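Local coordinates for protein prophenoloxidase b (Marsupenaeus japonicus, PDB 3WKY) that is a type 3 copper protein, the inactive precursor of a crustacean haemolymph phenoloxidase that probably oxidises monophenols and o-diphenols, at residues L419-V430 / H591-V599; H447-S458 / T472-P483. All coordinates share one frame; numbering follows the deposited sequence.

How the contacts relate
Both contacts lie in the C-terminal, immunoglobulin-like part of the hemocyanin-type chain. Their centres are 37 Å apart, and their nearest atoms are about 9 Å apart, so they do not touch. Strand 424-432 leads along the chain to strand 445-456, and contact 2 is nested inside the long loop that contact 1 closes. Strands 445-456, 472-481 and 588-598 belong to one mixed sheet, with strand 655-664 between 445-456 and 588-598. Contact 2 joins neighbours within that sheet. Contact 1 packs the sheet against the three-stranded sheet that begins with strand 424-432. The same mixed sheet therefore takes part in both contacts.

Contact 1 (L419-V430 / H591-V599); sequences LSGNITVLNVTV and HFFVMATDV. With NAG (2-acetamido-2-deoxy-beta-D-glucopyranose), chain E; NAG (2-acetamido-2-deoxy-beta-D-glucopyranose), chain I.
Val425, Val428 and Val430 face Phe592, Val594 and Ala596 across the interior of a beta sandwich, in the immunoglobulin-like domain of the hemocyanin family. The two strands belong to different sheets. Their axes come within 7.2 Å, and side chains rather than backbone bonds join them. Val430 CG2 lies over one face of the Phe592 ring, 4.1 Å from its centroid, as a CH-pi contact. Val428 uses both branches. CG1 meets Phe592 obliquely, while Val428 CG2 reaches Val594 CG2 at 3.8 Å. Val425 CG2, beside its own backbone N, touches the Ala596 methyl. In the conformer described, Ile423 CG2 also comes near this methyl.

Just before strand 424-430 begins, and where 591-598 ends, the contact turns polar. Asn422 N donates to Asp598 OD1 at 2.9 Å, almost straight at 170°, on the syn lone pair of that oxygen. Asp598 CG stands anti to its carbonyl carbon (chi1 -58°), which sets the carboxylate beside the 421-422 backbone. Two waters fill out this end. One links Ser420 O to Asp598 N. The other accepts from Ile423 N and donates to Ala596 O and Asp598 OD1, so this carboxylate oxygen takes two hydrogens. Met595 is fully extended and brings Met595 CE to 3.5 Å from Leu419 O.

Further out, Asn654 ND2 bonds both Leu419 O and Ala596 O and ties the two segments together. Ile505 touches Phe592 from the neighbouring strand 501-509. A classic beta bulge at Leu426 and Asn427 faces Thr490, and Asn427 OD1 accepts from Val428 N. Asn422 and Asn427 both carry N-linked sugars. The acetamide O7 of the Asn422 sugar lies 3.2 Å from Asp598 OD2, a meeting of two acceptors and not a hydrogen bond.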
loop_
_atom_site.group_PDB
_atom_site.type_symbol
_atom_site.label_atom_id
_atom_site.label_comp_id
_atom_site.label_asym_id
_atom_site.label_seq_id
_atom_site.Cartn_x
_atom_site.Cartn_y
_atom_site.Cartn_z
ATOM N N LEU A 419 20.725 -42.029 -24.867
ATOM C CA LEU A 419 21.149 -42.389 -23.511
ATOM C C LEU A 419 21.803 -43.775 -23.452
ATOM O O LEU A 419 22.361 -44.154 -22.430
ATOM C CB LEU A 419 19.967 -42.387 -22.541
ATOM C CG LEU A 419 19.307 -41.026 -22.304
ATOM C CD1 LEU A 419 18.077 -41.208 -21.421
ATOM C CD2 LEU A 419 20.305 -40.080 -21.652
ATOM N N SER A 420 21.704 -44.513 -24.547
ATOM C CA SER A 420 22.201 -45.890 -24.563
ATOM C C SER A 420 23.729 -45.935 -24.607
ATOM O O SER A 420 24.387 -44.992 -25.037
ATOM C CB SER A 420 21.612 -46.662 -25.744
ATOM O OG SER A 420 22.062 -46.118 -26.971
ATOM N N GLY A 421 24.294 -47.043 -24.130
ATOM C CA GLY A 421 25.741 -47.192 -24.101
ATOM C C GLY A 421 26.146 -48.658 -24.099
ATOM O O GLY A 421 25.374 -49.510 -23.661
ATOM N N ASN A 422 27.358 -48.948 -24.567
ATOM C CA ASN A 422 27.837 -50.332 -24.631
ATOM C C ASN A 422 28.362 -50.841 -23.288
ATOM O O ASN A 422 28.440 -52.052 -23.060
ATOM C CB ASN A 422 28.931 -50.464 -25.700
ATOM C CG ASN A 422 28.380 -50.415 -27.116
ATOM O OD1 ASN A 422 27.600 -51.275 -27.517
ATOM N ND2 ASN A 422 28.794 -49.415 -27.881
ATOM N N ILE A 423 28.737 -49.927 -22.394
ATOM C CA ILE A 423 29.349 -50.309 -21.121
ATOM C C ILE A 423 28.307 -50.360 -20.007
ATOM O O ILE A 423 27.461 -49.477 -19.915
ATOM C CB ILE A 423 30.485 -49.341 -20.742
ATOM C CG1 ILE A 423 31.572 -49.361 -21.815
ATOM C CG2 ILE A 423 31.076 -49.702 -19.400
ATOM C CD1 ILE A 423 32.145 -50.736 -22.059
ATOM N N THR A 424 28.368 -51.401 -19.178
ATOM C CA THR A 424 27.477 -51.572 -18.033
ATOM C C THR A 424 28.181 -51.084 -16.772
ATOM O O THR A 424 29.348 -51.396 -16.551
ATOM C CB THR A 424 27.101 -53.073 -17.837
ATOM O OG1 THR A 424 26.232 -53.496 -18.895
ATOM C CG2 THR A 424 26.394 -53.283 -16.510
ATOM N N VAL A 425 27.496 -50.299 -15.944
ATOM C CA VAL A 425 28.079 -49.921 -14.663
ATOM C C VAL A 425 27.616 -50.901 -13.583
ATOM O O VAL A 425 26.410 -51.076 -13.371
ATOM C CB VAL A 425 27.708 -48.471 -14.270
ATOM C CG1 VAL A 425 28.288 -48.125 -12.906
ATOM C CG2 VAL A 425 28.218 -47.504 -15.323
ATOM N N LEU A 426 28.568 -51.537 -12.900
ATOM C CA LEU A 426 28.242 -52.616 -11.972
ATOM C C LEU A 426 28.295 -52.197 -10.512
ATOM O O LEU A 426 27.549 -52.718 -9.684
ATOM C CB LEU A 426 29.185 -53.808 -12.181
ATOM C CG LEU A 426 29.058 -54.528 -13.520
ATOM C CD1 LEU A 426 30.123 -55.621 -13.649
ATOM C CD2 LEU A 426 27.672 -55.118 -13.653
ATOM N N ASN A 427 29.197 -51.278 -10.187
ATOM C CA ASN A 427 29.394 -50.905 -8.795
ATOM C C ASN A 427 30.070 -49.552 -8.655
ATOM O O ASN A 427 30.732 -49.069 -9.580
ATOM C CB ASN A 427 30.241 -51.955 -8.079
ATOM C CG ASN A 427 29.867 -52.110 -6.621
ATOM O OD1 ASN A 427 29.104 -51.308 -6.074
ATOM N ND2 ASN A 427 30.412 -53.142 -5.978
ATOM N N VAL A 428 29.905 -48.947 -7.487
ATOM C CA VAL A 428 30.502 -47.657 -7.198
ATOM C C VAL A 428 30.859 -47.671 -5.727
ATOM O O VAL A 428 30.054 -48.107 -4.900
ATOM C CB VAL A 428 29.509 -46.488 -7.427
ATOM C CG1 VAL A 428 30.198 -45.165 -7.164
ATOM C CG2 VAL A 428 28.928 -46.501 -8.837
ATOM N N THR A 429 32.070 -47.243 -5.391
ATOM C CA THR A 429 32.460 -47.086 -3.996
ATOM C C THR A 429 33.301 -45.827 -3.838
ATOM O O THR A 429 34.082 -45.484 -4.723
ATOM C CB THR A 429 33.241 -48.309 -3.463
ATOM O OG1 THR A 429 33.591 -48.093 -2.091
ATOM C CG2 THR A 429 34.507 -48.526 -4.262
ATOM N N VAL A 430 33.131 -45.148 -2.710
ATOM C CA VAL A 430 33.854 -43.925 -2.430
ATOM C C VAL A 430 34.603 -44.121 -1.118
ATOM O O VAL A 430 34.047 -44.663 -0.155
ATOM C CB VAL A 430 32.871 -42.729 -2.334
ATOM C CG1 VAL A 430 33.573 -41.484 -1.825
ATOM C CG2 VAL A 430 32.239 -42.465 -3.694
ATOM N N HIS A 591 22.983 -37.980 -3.408
ATOM C CA HIS A 591 23.049 -38.854 -4.569
ATOM C C HIS A 591 24.408 -38.685 -5.237
ATOM O O HIS A 591 24.916 -37.570 -5.343
ATOM C CB HIS A 591 21.986 -38.480 -5.600
ATOM C CG HIS A 591 20.576 -38.726 -5.162
ATOM N ND1 HIS A 591 20.110 -39.973 -4.802
ATOM C CD2 HIS A 591 19.513 -37.889 -5.080
ATOM C CE1 HIS A 591 18.829 -39.888 -4.490
ATOM N NE2 HIS A 591 18.441 -38.634 -4.653
ATOM N N PHE A 592 24.965 -39.791 -5.731
ATOM C CA PHE A 592 26.241 -39.795 -6.446
ATOM C C PHE A 592 25.933 -40.549 -7.741
ATOM O O PHE A 592 25.976 -41.783 -7.795
ATOM C CB PHE A 592 27.276 -40.521 -5.576
ATOM C CG PHE A 592 28.715 -40.402 -6.034
ATOM C CD1 PHE A 592 29.261 -41.348 -6.906
ATOM C CD2 PHE A 592 29.554 -39.427 -5.502
ATOM C CE1 PHE A 592 30.603 -41.273 -7.297
ATOM C CE2 PHE A 592 30.894 -39.349 -5.883
ATOM C CZ PHE A 592 31.418 -40.280 -6.781
ATOM N N PHE A 593 25.565 -39.800 -8.775
ATOM C CA PHE A 593 25.113 -40.369 -10.046
ATOM C C PHE A 593 26.316 -40.670 -10.930
ATOM O O PHE A 593 27.207 -39.826 -11.075
ATOM C CB PHE A 593 24.189 -39.356 -10.749
ATOM C CG PHE A 593 23.864 -39.685 -12.208
ATOM C CD1 PHE A 593 24.735 -39.323 -13.243
ATOM C CD2 PHE A 593 22.661 -40.279 -12.540
ATOM C CE1 PHE A 593 24.427 -39.593 -14.570
ATOM C CE2 PHE A 593 22.338 -40.558 -13.869
ATOM C CZ PHE A 593 23.222 -40.206 -14.888
ATOM N N VAL A 594 26.339 -41.861 -11.530
ATOM C CA VAL A 594 27.446 -42.268 -12.399
ATOM C C VAL A 594 26.909 -42.762 -13.737
ATOM O O VAL A 594 26.058 -43.655 -13.774
ATOM C CB VAL A 594 28.271 -43.419 -11.756
ATOM C CG1 VAL A 594 29.433 -43.835 -12.677
ATOM C CG2 VAL A 594 28.773 -43.018 -10.378
ATOM N N MET A 595 27.405 -42.196 -14.836
ATOM C CA MET A 595 27.042 -42.691 -16.158
ATOM C C MET A 595 28.266 -42.990 -17.023
ATOM O O MET A 595 29.202 -42.188 -17.101
ATOM C CB MET A 595 26.135 -41.697 -16.882
ATOM C CG MET A 595 25.677 -42.160 -18.255
ATOM S SD MET A 595 24.656 -40.888 -19.042
ATOM C CE MET A 595 24.063 -41.733 -20.514
ATOM N N ALA A 596 28.266 -44.158 -17.659
ATOM C CA ALA A 596 29.310 -44.496 -18.627
ATOM C C ALA A 596 28.751 -44.246 -20.022
ATOM O O ALA A 596 27.768 -44.869 -20.435
ATOM C CB ALA A 596 29.744 -45.960 -18.472
ATOM N N THR A 597 29.373 -43.330 -20.752
ATOM C CA THR A 597 28.860 -43.009 -22.074
ATOM C C THR A 597 29.871 -43.369 -23.154
ATOM O O THR A 597 31.081 -43.335 -22.942
ATOM C CB THR A 597 28.465 -41.523 -22.171
ATOM O OG1 THR A 597 27.790 -41.274 -23.407
ATOM C CG2 THR A 597 29.684 -40.678 -22.097
ATOM N N ASP A 598 29.354 -43.779 -24.311
ATOM C CA ASP A 598 30.216 -44.152 -25.427
ATOM C C ASP A 598 30.899 -42.901 -25.962
ATOM O O ASP A 598 30.296 -41.824 -25.998
ATOM C CB ASP A 598 29.408 -44.805 -26.548
ATOM C CG ASP A 598 28.651 -46.043 -26.090
ATOM O OD1 ASP A 598 29.127 -46.746 -25.166
ATOM O OD2 ASP A 598 27.573 -46.308 -26.670
ATOM N N VAL A 599 32.161 -43.019 -26.362
ATOM C CA VAL A 599 32.842 -41.869 -26.961
ATOM C C VAL A 599 32.840 -41.975 -28.482
ATOM O O VAL A 599 33.685 -42.657 -29.060
ATOM C CB VAL A 599 34.290 -41.707 -26.466
ATOM C CG1 VAL A 599 34.902 -40.440 -27.043
ATOM C CG2 VAL A 599 34.337 -41.655 -24.960
HETATM C C1 NAG E . 28.351 -49.619 -29.241
HETATM C C2 NAG E . 27.248 -48.634 -29.669
HETATM C C3 NAG E . 27.269 -48.181 -31.135
HETATM C C4 NAG E . 28.606 -48.362 -31.842
HETATM C C5 NAG E . 29.184 -49.710 -31.471
HETATM C C6 NAG E . 30.458 -49.994 -32.262
HETATM C C7 NAG E . 25.238 -49.070 -28.316
HETATM C C8 NAG E . 24.628 -50.302 -27.711
HETATM N N2 NAG E . 25.946 -49.244 -29.433
HETATM O O3 NAG E . 26.915 -46.817 -31.192
HETATM O O4 NAG E . 28.431 -48.294 -33.240
HETATM O O5 NAG E . 29.475 -49.660 -30.098
HETATM O O6 NAG E . 31.367 -48.929 -32.081
HETATM O O7 NAG E . 25.059 -47.977 -27.777
HETATM C C1 NAG I . 30.058 -53.106 -4.581
HETATM C C2 NAG I . 29.505 -54.511 -4.360
HETATM C C3 NAG I . 29.066 -54.682 -2.911
HETATM C C4 NAG I . 30.123 -54.181 -1.929
HETATM C C5 NAG I . 30.791 -52.877 -2.361
HETATM C C6 NAG I . 31.998 -52.612 -1.463
HETATM C C7 NAG I . 28.580 -55.517 -6.360
HETATM C C8 NAG I . 27.373 -55.786 -7.212
HETATM N N2 NAG I . 28.401 -54.775 -5.270
HETATM O O3 NAG I . 28.830 -56.052 -2.666
HETATM O O4 NAG I . 29.521 -53.963 -0.671
HETATM O O5 NAG I . 31.168 -52.911 -3.725
HETATM O O6 NAG I . 33.217 -52.733 -2.165
HETATM O O7 NAG I . 29.682 -55.965 -6.677
HETATM O O HOH W 1 26.448 -43.590 -24.399
HETATM O O HOH W 2 28.578 -46.920 -22.334
#

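Contact 2 (H447-S458 / T472-P483); sequences HTFFTPKTFNSS and TVHIKSNFLEHP. With NAG (2-acetamido-2-deoxy-beta-D-glucopyranose), chain C; EDO (1,2-ethanediol), chain L.
The Phe479 ring carries Lys453 CD over one face as a CH-pi contact, 4.0 Å from its centroid, with Thr451 O at its edge. The Phe450 ring receives Leu480 CD1 over a face, also as a CH-pi contact, and its edge-to-face partner is Tyr188. Glu481 O lies over a face of Phe449, and Phe449 CZ is 3.6 Å from Pro483 CD. Ile475 CB sits over a face of Phe455. Thr472 CG2 covers a face of the His474 ring, whose NE2 is hydrogen-bonded to Glu165.

These groups ride on two adjacent antiparallel strands of the mixed sheet. Paired backbone bonds join Phe449 to Glu481, Thr451 to Phe479, Lys453 to Ser477 and Phe455 to Ile475. Met193 of helix 193-205 touches both Phe455 and Phe479.

Lys453 crosses the Phe479 ring and bends at its last torsion (chi4 -64°). This brings Lys453 NZ to 2.7 Å from Glu481 OE2, on the anti lone pair, as a salt bridge. Glu481 OE1 accepts from His482 N and pairs with Arg576.

At the other end, Val473 O accepts from Ser457 N at 3.0 Å and from Ser457 OG at 2.8 Å. Ser458 OG receives Val473 N. Asn456 OD1 takes Ser458 N in an Asx turn, while its ND2 bears a sugar whose N2 donates to Thr472 OG1.

With a cation at each of its oxygens, Glu481 probably stays ionised. In the modelled conformer of Thr472, the sugar on Asn456 also links the two strands, being covalent on one and hydrogen-bonded to the other.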
loop_
_atom_site.group_PDB
_atom_site.type_symbol
_atom_site.label_atom_id
_atom_site.label_comp_id
_atom_site.label_asym_id
_atom_site.label_seq_id
_atom_site.Cartn_x
_atom_site.Cartn_y
_atom_site.Cartn_z
ATOM N N HIS A 447 34.216 -36.097 4.854
ATOM C CA HIS A 447 34.175 -35.114 5.929
ATOM C C HIS A 447 34.568 -33.725 5.460
ATOM O O HIS A 447 35.229 -33.556 4.439
ATOM C CB HIS A 447 35.093 -35.509 7.093
ATOM C CG HIS A 447 34.620 -36.697 7.866
ATOM N ND1 HIS A 447 35.100 -37.968 7.640
ATOM C CD2 HIS A 447 33.707 -36.809 8.864
ATOM C CE1 HIS A 447 34.506 -38.813 8.467
ATOM N NE2 HIS A 447 33.659 -38.136 9.219
ATOM N N THR A 448 34.130 -32.729 6.216
ATOM C CA THR A 448 34.597 -31.362 6.003
ATOM C C THR A 448 34.887 -30.759 7.355
ATOM O O THR A 448 34.392 -31.230 8.384
ATOM C CB THR A 448 33.594 -30.442 5.252
ATOM O OG1 THR A 448 32.455 -30.184 6.081
ATOM C CG2 THR A 448 33.157 -31.050 3.926
ATOM N N PHE A 449 35.752 -29.748 7.372
ATOM C CA PHE A 449 36.090 -29.049 8.617
ATOM C C PHE A 449 36.783 -27.726 8.308
ATOM O O PHE A 449 37.142 -27.470 7.157
ATOM C CB PHE A 449 36.974 -29.920 9.529
ATOM C CG PHE A 449 37.998 -30.733 8.786
ATOM C CD1 PHE A 449 39.028 -30.117 8.088
ATOM C CD2 PHE A 449 37.930 -32.115 8.794
ATOM C CE1 PHE A 449 39.969 -30.866 7.401
ATOM C CE2 PHE A 449 38.869 -32.873 8.111
ATOM C CZ PHE A 449 39.888 -32.246 7.416
ATOM N N PHE A 450 36.969 -26.880 9.315
ATOM C CA PHE A 450 37.666 -25.618 9.074
ATOM C C PHE A 450 39.146 -25.710 9.433
ATOM O O PHE A 450 39.512 -26.324 10.434
ATOM C CB PHE A 450 36.999 -24.448 9.802
ATOM C CG PHE A 450 35.703 -24.019 9.174
ATOM C CD1 PHE A 450 35.693 -23.092 8.137
ATOM C CD2 PHE A 450 34.496 -24.558 9.604
ATOM C CE1 PHE A 450 34.495 -22.701 7.545
ATOM C CE2 PHE A 450 33.293 -24.173 9.018
ATOM C CZ PHE A 450 33.292 -23.245 7.991
ATOM N N THR A 451 39.976 -25.096 8.594
ATOM C CA THR A 451 41.427 -25.115 8.739
ATOM C C THR A 451 41.962 -23.718 8.414
ATOM O O THR A 451 41.474 -23.062 7.493
ATOM C CB THR A 451 42.055 -26.162 7.778
ATOM O OG1 THR A 451 41.784 -27.487 8.256
ATOM C CG2 THR A 451 43.560 -25.993 7.674
ATOM N N PRO A 452 42.960 -23.248 9.175
ATOM C CA PRO A 452 43.578 -21.951 8.867
ATOM C C PRO A 452 44.462 -22.017 7.624
ATOM O O PRO A 452 45.019 -23.074 7.329
ATOM C CB PRO A 452 44.439 -21.678 10.103
ATOM C CG PRO A 452 44.752 -23.034 10.648
ATOM C CD PRO A 452 43.508 -23.845 10.406
ATOM N N LYS A 453 44.551 -20.913 6.888
ATOM C CA LYS A 453 45.517 -20.769 5.805
ATOM C C LYS A 453 46.124 -19.375 5.908
ATOM O O LYS A 453 45.460 -18.432 6.348
ATOM C CB LYS A 453 44.867 -20.942 4.431
ATOM C CG LYS A 453 44.316 -22.338 4.138
ATOM C CD LYS A 453 43.795 -22.404 2.705
ATOM C CE LYS A 453 42.918 -23.632 2.462
ATOM N NZ LYS A 453 43.668 -24.898 2.622
ATOM N N THR A 454 47.380 -19.249 5.486
ATOM C CA THR A 454 48.119 -17.995 5.620
ATOM C C THR A 454 48.768 -17.646 4.290
ATOM O O THR A 454 49.251 -18.533 3.589
ATOM C CB THR A 454 49.209 -18.131 6.703
ATOM O OG1 THR A 454 48.600 -18.509 7.944
ATOM C CG2 THR A 454 49.953 -16.823 6.895
ATOM N N PHE A 455 48.763 -16.364 3.926
ATOM C CA PHE A 455 49.501 -15.928 2.742
ATOM C C PHE A 455 50.281 -14.638 2.985
ATOM O O PHE A 455 49.999 -13.891 3.927
ATOM C CB PHE A 455 48.584 -15.784 1.520
ATOM C CG PHE A 455 47.595 -14.656 1.622
ATOM C CD1 PHE A 455 46.379 -14.842 2.262
ATOM C CD2 PHE A 455 47.874 -13.415 1.061
ATOM C CE1 PHE A 455 45.462 -13.807 2.357
ATOM C CE2 PHE A 455 46.960 -12.372 1.153
ATOM C CZ PHE A 455 45.750 -12.576 1.804
ATOM N N ASN A 456 51.261 -14.397 2.119
ATOM C CA ASN A 456 52.123 -13.219 2.183
ATOM C C ASN A 456 51.483 -12.061 1.403
ATOM O O ASN A 456 51.406 -12.095 0.172
ATOM C CB ASN A 456 53.502 -13.584 1.603
ATOM C CG ASN A 456 54.540 -12.472 1.745
ATOM O OD1 ASN A 456 54.207 -11.310 1.999
ATOM N ND2 ASN A 456 55.820 -12.838 1.572
ATOM N N SER A 457 51.029 -11.033 2.112
ATOM C CA SER A 457 50.325 -9.931 1.457
ATOM C C SER A 457 51.257 -8.848 0.930
ATOM O O SER A 457 50.817 -7.932 0.237
ATOM C CB SER A 457 49.292 -9.306 2.401
ATOM O OG SER A 457 49.906 -8.657 3.503
ATOM N N SER A 458 52.546 -8.968 1.233
ATOM C CA SER A 458 53.505 -7.918 0.889
ATOM C C SER A 458 53.821 -7.827 -0.602
ATOM O O SER A 458 54.445 -6.875 -1.055
ATOM C CB SER A 458 54.774 -8.065 1.726
ATOM O OG SER A 458 54.502 -7.711 3.070
ATOM N N THR A 472 57.333 -7.872 6.276
ATOM C CA THR A 472 56.408 -8.772 5.593
ATOM C C THR A 472 55.167 -8.951 6.455
ATOM O O THR A 472 55.276 -9.225 7.652
ATOM C CB THR A 472 57.039 -10.159 5.348
ATOM O OG1 THR A 472 58.101 -10.045 4.393
ATOM C CG2 THR A 472 55.995 -11.148 4.819
ATOM N N VAL A 473 53.993 -8.801 5.848
ATOM C CA VAL A 473 52.753 -8.974 6.585
ATOM C C VAL A 473 52.059 -10.228 6.093
ATOM O O VAL A 473 51.672 -10.322 4.923
ATOM C CB VAL A 473 51.819 -7.761 6.429
ATOM C CG1 VAL A 473 50.485 -8.030 7.109
ATOM C CG2 VAL A 473 52.472 -6.517 7.020
ATOM N N HIS A 474 51.934 -11.201 6.986
ATOM C CA HIS A 474 51.215 -12.427 6.680
ATOM C C HIS A 474 49.772 -12.253 7.129
ATOM O O HIS A 474 49.509 -11.621 8.160
ATOM C CB HIS A 474 51.853 -13.618 7.396
ATOM C CG HIS A 474 53.256 -13.904 6.957
ATOM N ND1 HIS A 474 53.549 -14.486 5.742
ATOM C CD2 HIS A 474 54.446 -13.692 7.570
ATOM C CE1 HIS A 474 54.859 -14.617 5.622
ATOM N NE2 HIS A 474 55.426 -14.144 6.718
ATOM N N ILE A 475 48.839 -12.801 6.352
ATOM C CA ILE A 475 47.425 -12.727 6.709
ATOM C C ILE A 475 46.857 -14.130 6.832
ATOM O O ILE A 475 46.935 -14.927 5.893
ATOM C CB ILE A 475 46.613 -11.917 5.686
ATOM C CG1 ILE A 475 47.127 -10.474 5.637
ATOM C CG2 ILE A 475 45.120 -11.950 6.045
ATOM C CD1 ILE A 475 46.497 -9.621 4.549
ATOM N N LYS A 476 46.279 -14.415 7.993
ATOM C CA LYS A 476 45.809 -15.752 8.313
ATOM C C LYS A 476 44.303 -15.738 8.527
ATOM O O LYS A 476 43.763 -14.811 9.127
ATOM C CB LYS A 476 46.520 -16.252 9.568
ATOM C CG LYS A 476 45.961 -17.545 10.148
ATOM C CD LYS A 476 46.783 -17.996 11.351
ATOM C CE LYS A 476 45.994 -18.961 12.211
ATOM N NZ LYS A 476 46.862 -19.634 13.214
ATOM N N SER A 477 43.618 -16.756 8.020
ATOM C CA SER A 477 42.178 -16.852 8.208
ATOM C C SER A 477 41.730 -18.291 8.018
ATOM O O SER A 477 42.507 -19.139 7.570
ATOM C CB SER A 477 41.435 -15.928 7.239
ATOM O OG SER A 477 41.753 -16.240 5.892
ATOM N N ASN A 478 40.478 -18.559 8.365
ATOM C CA ASN A 478 39.947 -19.918 8.321
ATOM C C ASN A 478 39.198 -20.204 7.029
ATOM O O ASN A 478 38.532 -19.326 6.481
ATOM C CB ASN A 478 39.034 -20.156 9.521
ATOM C CG ASN A 478 39.792 -20.135 10.831
ATOM O OD1 ASN A 478 40.793 -20.835 10.988
ATOM N ND2 ASN A 478 39.330 -19.319 11.772
ATOM N N PHE A 479 39.308 -21.439 6.553
ATOM C CA PHE A 479 38.675 -21.857 5.308
ATOM C C PHE A 479 38.010 -23.201 5.530
ATOM O O PHE A 479 38.529 -24.038 6.280
ATOM C CB PHE A 479 39.732 -22.061 4.219
ATOM C CG PHE A 479 40.405 -20.806 3.779
ATOM C CD1 PHE A 479 41.408 -20.230 4.547
ATOM C CD2 PHE A 479 40.047 -20.201 2.582
ATOM C CE1 PHE A 479 42.030 -19.052 4.141
ATOM C CE2 PHE A 479 40.668 -19.032 2.165
ATOM C CZ PHE A 479 41.666 -18.457 2.946
ATOM N N LEU A 480 36.888 -23.436 4.858
ATOM C CA LEU A 480 36.341 -24.788 4.830
ATOM C C LEU A 480 37.358 -25.645 4.084
ATOM O O LEU A 480 38.024 -25.157 3.166
ATOM C CB LEU A 480 35.001 -24.821 4.094
ATOM C CG LEU A 480 34.265 -26.142 4.271
ATOM C CD1 LEU A 480 33.755 -26.205 5.696
ATOM C CD2 LEU A 480 33.139 -26.334 3.256
ATOM N N GLU A 481 37.479 -26.916 4.476
ATOM C CA GLU A 481 38.426 -27.821 3.844
ATOM C C GLU A 481 37.888 -29.237 3.951
ATOM O O GLU A 481 36.905 -29.471 4.654
ATOM C CB GLU A 481 39.800 -27.727 4.529
ATOM C CG GLU A 481 40.836 -26.898 3.772
ATOM C CD GLU A 481 41.316 -27.575 2.494
ATOM O OE1 GLU A 481 40.822 -28.682 2.158
ATOM O OE2 GLU A 481 42.200 -26.998 1.820
ATOM N N HIS A 482 38.527 -30.180 3.260
ATOM C CA HIS A 482 38.100 -31.573 3.299
ATOM C C HIS A 482 39.324 -32.452 3.057
ATOM O O HIS A 482 40.262 -32.022 2.395
ATOM C CB HIS A 482 37.080 -31.832 2.185
ATOM C CG HIS A 482 37.667 -31.763 0.810
ATOM N ND1 HIS A 482 38.195 -32.867 0.167
ATOM C CD2 HIS A 482 37.839 -30.721 -0.040
ATOM C CE1 HIS A 482 38.646 -32.510 -1.020
ATOM N NE2 HIS A 482 38.445 -31.210 -1.170
ATOM N N PRO A 483 39.321 -33.683 3.598
ATOM C CA PRO A 483 40.369 -34.670 3.278
ATOM C C PRO A 483 40.284 -35.122 1.826
ATOM O O PRO A 483 39.179 -35.115 1.267
ATOM C CB PRO A 483 40.020 -35.861 4.185
ATOM C CG PRO A 483 39.198 -35.290 5.288
ATOM C CD PRO A 483 38.423 -34.144 4.672
HETATM C C1 NAG C . 56.663 -11.734 1.144
HETATM C C2 NAG C . 58.091 -12.280 1.241
HETATM C C3 NAG C . 59.088 -11.247 0.750
HETATM C C4 NAG C . 58.757 -10.785 -0.665
HETATM C C5 NAG C . 57.267 -10.530 -0.920
HETATM C C6 NAG C . 56.987 -10.842 -2.389
HETATM C C7 NAG C . 58.639 -13.862 3.042
HETATM C C8 NAG C . 58.803 -14.019 4.525
HETATM N N2 NAG C . 58.425 -12.620 2.610
HETATM O O3 NAG C . 60.382 -11.815 0.784
HETATM O O4 NAG C . 59.465 -9.590 -0.918
HETATM O O5 NAG C . 56.370 -11.344 -0.182
HETATM O O6 NAG C . 56.841 -9.669 -3.149
HETATM O O7 NAG C . 58.697 -14.840 2.299
HETATM C C1 EDO L . 55.703 -4.833 0.754
HETATM O O1 EDO L . 55.643 -5.029 2.184
HETATM C C2 EDO L . 57.021 -5.293 0.135
HETATM O O2 EDO L . 58.056 -4.361 0.472
HETATM O O HOH W 3 44.631 -16.206 4.677
#